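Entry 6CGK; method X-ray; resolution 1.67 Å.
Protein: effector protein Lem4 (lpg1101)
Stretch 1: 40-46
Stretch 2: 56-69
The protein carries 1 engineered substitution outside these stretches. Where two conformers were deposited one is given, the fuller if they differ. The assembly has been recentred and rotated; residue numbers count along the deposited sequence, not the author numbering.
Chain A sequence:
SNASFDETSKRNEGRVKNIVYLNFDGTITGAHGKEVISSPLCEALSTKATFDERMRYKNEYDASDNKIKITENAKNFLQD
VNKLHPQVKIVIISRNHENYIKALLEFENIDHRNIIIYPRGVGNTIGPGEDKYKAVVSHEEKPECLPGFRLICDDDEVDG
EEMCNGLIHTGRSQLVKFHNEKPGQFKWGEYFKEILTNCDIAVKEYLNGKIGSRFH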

# COMPACT_ATOMS: atom_id res chain seq x y z
N PRO A 40 1.08 -20.41 7.37
CA PRO A 40 2.29 -20.56 8.20
C PRO A 40 3.32 -19.46 7.98
O PRO A 40 3.87 -18.94 8.95
CB PRO A 40 2.81 -21.92 7.75
CG PRO A 40 1.55 -22.70 7.47
CD PRO A 40 0.65 -21.68 6.78
N LEU A 41 3.57 -19.07 6.73
CA LEU A 41 4.62 -18.08 6.45
C LEU A 41 4.24 -16.71 7.00
O LEU A 41 5.07 -16.00 7.57
CB LEU A 41 4.88 -18.01 4.95
CG LEU A 41 5.84 -16.91 4.47
CD1 LEU A 41 7.23 -17.13 5.05
CD2 LEU A 41 5.91 -16.87 2.95
N CYS A 42 2.97 -16.32 6.81
CA CYS A 42 2.52 -15.04 7.33
C CYS A 42 2.56 -15.04 8.86
O CYS A 42 3.07 -14.09 9.46
CB CYS A 42 1.14 -14.77 6.77
SG CYS A 42 0.47 -13.22 7.20
N GLU A 43 2.08 -16.13 9.50
CA GLU A 43 2.15 -16.19 10.95
C GLU A 43 3.61 -16.16 11.42
O GLU A 43 3.94 -15.50 12.42
CB GLU A 43 1.43 -17.43 11.43
CG GLU A 43 1.70 -17.72 12.86
CD GLU A 43 0.88 -16.83 13.80
OE1 GLU A 43 1.26 -16.78 14.99
OE2 GLU A 43 -0.11 -16.19 13.35
N ALA A 44 4.50 -16.90 10.75
CA ALA A 44 5.90 -16.92 11.17
C ALA A 44 6.54 -15.53 11.04
O ALA A 44 7.27 -15.08 11.94
CB ALA A 44 6.68 -17.92 10.32
N LEU A 45 6.27 -14.83 9.95
CA LEU A 45 6.90 -13.50 9.76
C LEU A 45 6.30 -12.44 10.69
O LEU A 45 6.95 -11.42 10.95
CB LEU A 45 6.77 -13.04 8.31
CG LEU A 45 7.87 -13.62 7.40
CD1 LEU A 45 7.51 -13.58 5.92
CD2 LEU A 45 9.19 -12.91 7.65
N SER A 46 5.11 -12.68 11.23
CA SER A 46 4.41 -11.61 11.94
C SER A 46 5.25 -11.04 13.09
O SER A 46 5.16 -9.85 13.40
CB SER A 46 3.07 -12.14 12.47
OG SER A 46 3.23 -13.16 13.47
N ARG A 56 15.70 -14.08 6.78
CA ARG A 56 15.89 -15.52 6.80
C ARG A 56 14.77 -16.26 6.08
O ARG A 56 14.96 -17.43 5.69
CB ARG A 56 15.97 -15.98 8.25
CG ARG A 56 17.24 -15.52 8.89
CD ARG A 56 17.46 -16.18 10.24
NE ARG A 56 18.66 -15.61 10.82
CZ ARG A 56 18.65 -14.75 11.83
NH1 ARG A 56 17.49 -14.42 12.38
NH2 ARG A 56 19.77 -14.25 12.30
N TYR A 57 13.60 -15.64 5.95
CA TYR A 57 12.44 -16.20 5.25
C TYR A 57 12.48 -15.99 3.73
O TYR A 57 11.58 -16.49 3.04
CB TYR A 57 11.15 -15.59 5.84
CG TYR A 57 10.89 -16.23 7.18
CD1 TYR A 57 11.55 -15.78 8.33
CD2 TYR A 57 10.07 -17.36 7.29
CE1 TYR A 57 11.35 -16.41 9.57
CE2 TYR A 57 9.85 -17.99 8.53
CZ TYR A 57 10.51 -17.52 9.65
OH TYR A 57 10.33 -18.16 10.86
N LYS A 58 13.50 -15.32 3.18
CA LYS A 58 13.44 -15.03 1.75
C LYS A 58 13.42 -16.30 0.92
O LYS A 58 12.70 -16.38 -0.09
CB LYS A 58 14.62 -14.16 1.32
CG LYS A 58 14.45 -13.67 -0.13
CD LYS A 58 15.56 -12.70 -0.56
CE LYS A 58 15.45 -12.32 -2.04
NZ LYS A 58 15.46 -13.44 -3.00
N ASN A 59 14.21 -17.31 1.31
CA ASN A 59 14.25 -18.55 0.53
C ASN A 59 12.90 -19.24 0.53
O ASN A 59 12.41 -19.67 -0.52
CB ASN A 59 15.33 -19.48 1.09
CG ASN A 59 15.33 -20.84 0.40
OD1 ASN A 59 14.98 -20.97 -0.78
ND2 ASN A 59 15.75 -21.86 1.13
N GLU A 60 12.24 -19.30 1.69
CA GLU A 60 10.90 -19.89 1.71
C GLU A 60 9.92 -19.07 0.87
O GLU A 60 9.10 -19.63 0.13
CB GLU A 60 10.40 -20.03 3.15
CG GLU A 60 8.94 -20.55 3.22
CD GLU A 60 8.45 -20.76 4.64
OE1 GLU A 60 9.27 -20.63 5.56
OE2 GLU A 60 7.23 -21.03 4.84
N TYR A 61 10.01 -17.73 0.93
CA TYR A 61 9.19 -16.90 0.06
C TYR A 61 9.45 -17.22 -1.41
O TYR A 61 8.52 -17.45 -2.19
CB TYR A 61 9.50 -15.44 0.35
CG TYR A 61 8.87 -14.43 -0.57
CD1 TYR A 61 7.56 -14.02 -0.42
CD2 TYR A 61 9.63 -13.84 -1.60
CE1 TYR A 61 7.00 -13.02 -1.24
CE2 TYR A 61 9.07 -12.86 -2.41
CZ TYR A 61 7.76 -12.47 -2.25
OH TYR A 61 7.27 -11.47 -3.09
N ASP A 62 10.72 -17.24 -1.81
CA ASP A 62 11.01 -17.46 -3.22
C ASP A 62 10.51 -18.81 -3.71
O ASP A 62 10.15 -18.94 -4.89
CB ASP A 62 12.50 -17.32 -3.47
CG ASP A 62 12.95 -15.87 -3.40
OD1 ASP A 62 12.11 -14.95 -3.59
OD2 ASP A 62 14.14 -15.66 -3.14
N ALA A 63 10.47 -19.83 -2.84
CA ALA A 63 9.98 -21.17 -3.19
C ALA A 63 8.46 -21.29 -3.09
O ALA A 63 7.92 -22.36 -3.38
CB ALA A 63 10.62 -22.23 -2.29
N SER A 64 7.78 -20.20 -2.73
CA SER A 64 6.34 -20.22 -2.50
C SER A 64 5.56 -20.17 -3.81
O SER A 64 6.09 -19.83 -4.87
CB SER A 64 5.98 -19.05 -1.59
OG SER A 64 6.50 -19.28 -0.29
N ASP A 65 4.27 -20.52 -3.72
CA ASP A 65 3.34 -20.32 -4.82
C ASP A 65 3.45 -18.88 -5.32
O ASP A 65 3.51 -17.95 -4.53
CB ASP A 65 1.92 -20.62 -4.32
CG ASP A 65 0.88 -20.66 -5.43
OD1 ASP A 65 0.84 -19.74 -6.27
OD2 ASP A 65 0.09 -21.63 -5.45
N ASN A 66 3.51 -18.70 -6.64
CA ASN A 66 3.71 -17.35 -7.14
C ASN A 66 2.57 -16.41 -6.76
O ASN A 66 2.76 -15.20 -6.78
CB ASN A 66 3.92 -17.35 -8.65
CG ASN A 66 5.28 -17.93 -9.04
OD1 ASN A 66 6.31 -17.64 -8.42
ND2 ASN A 66 5.29 -18.76 -10.08
N LYS A 67 1.40 -16.94 -6.39
CA LYS A 67 0.27 -16.05 -6.08
C LYS A 67 0.55 -15.21 -4.85
O LYS A 67 0.02 -14.10 -4.72
CB LYS A 67 -1.01 -16.85 -5.86
CG LYS A 67 -1.11 -17.49 -4.47
CD LYS A 67 -2.43 -18.26 -4.22
CE LYS A 67 -2.48 -18.84 -2.78
NZ LYS A 67 -3.75 -19.56 -2.41
N ILE A 68 1.36 -15.72 -3.91
CA ILE A 68 1.55 -14.93 -2.69
C ILE A 68 2.57 -13.82 -2.86
O ILE A 68 2.66 -12.95 -1.99
CB ILE A 68 1.97 -15.80 -1.49
CG1 ILE A 68 3.42 -16.23 -1.61
CG2 ILE A 68 1.03 -16.98 -1.34
CD1 ILE A 68 4.11 -16.35 -0.27
N LYS A 69 3.34 -13.82 -3.95
CA LYS A 69 4.40 -12.82 -4.07
C LYS A 69 3.86 -11.46 -4.53
O LYS A 69 2.82 -11.35 -5.16
CB LYS A 69 5.46 -13.30 -5.05
CG LYS A 69 6.05 -14.66 -4.66
CD LYS A 69 7.05 -15.19 -5.70
CE LYS A 69 7.65 -16.53 -5.27
NZ LYS A 69 8.76 -16.91 -6.23

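Two short pieces of one chain meet here mainly through side chains: no hydrogen bond crosses between them, and the 322 Å² they bury together is largely hydrocarbon and aromatic ring. Stretch 1 is helical, with backbone bonds such as Ala44 N to Pro40 O (2.8 Å) and Leu45 N to Leu41 O (2.9 Å). These bonds hold the helical backbone, from which Leu41, Ala44 and Leu45 meet the neighbour. Stretch 2 contains a helix, 58-62, then a turn and a 3-10 segment, 66-68. The backbones stand well apart, with CA atoms 7.9 Å apart for Leu41 and Tyr61 and 7.6 Å for Leu45 and Tyr57; the register runs in opposite senses, and the gap is filled by side chains.

At the start of stretch 2, Arg56 leads its side chain away from the contact, where its charge can remain exposed. Tyr57 does the reverse. Its CA-to-CB bond points toward stretch 1, and its ring is the broad surface on which the helix rests. Leu45 lies over one face of that ring, with CD2 of Leu45 3.8 Å from CG of Tyr57. Leu41 and Ala44 approach obliquely: CD1 of Leu41 is 3.6 Å from CD2 of Tyr57, and CB of Ala44 is 3.6 Å from CE2 of Tyr57. Alanine suits its place because its single methyl reaches the ring at van der Waals distance, whereas the leucines, whose CA-to-CB bonds point sideways, bring their branched ends nearer.

Lys58 points away from stretch 1 and serves its own helix instead, its NZ forming a salt bridge 2.6 Å long with OD2 of Asp62, one turn on. Glu60 points toward stretch 1 with an extended side chain and is itself exposed, so its charge need not be buried. OE2 of Glu60 comes within 3.8 Å of CB of Leu41, a packing contact with no polar bond. Tyr61 is buried and sits beside the contact, its CA 4.4 Å from CD2 of Leu41. Its backbone N bonds to O of Tyr57 at 2.9 Å, linking Tyr61 back to Tyr57.

Ser64 follows the helix and points toward stretch 1. Its OG donates to O of Glu60 at 2.7 Å, so this small polar group is satisfied locally even though it lies 4.1 Å from CD2 of Leu41. The chain then turns. Asp65 steadies the bend by accepting a nearly straight hydrogen bond from the backbone, N of Lys67 to OD1 of Asp65 at 2.9 Å, and the 3-10 segment carries Ile68 back toward stretch 1. CD1 of Ile68 meets CD2 of Leu41 at 3.7 Å, an apolar pairing well suited to a branched aliphatic residue. Leu41 thus touches both Tyr57 and Ile68. Finally, Lys69 turns to its own stretch: its NZ donates to O of Asp62 at 2.8 Å, linking the residue just after the 3-10 segment back to the helix.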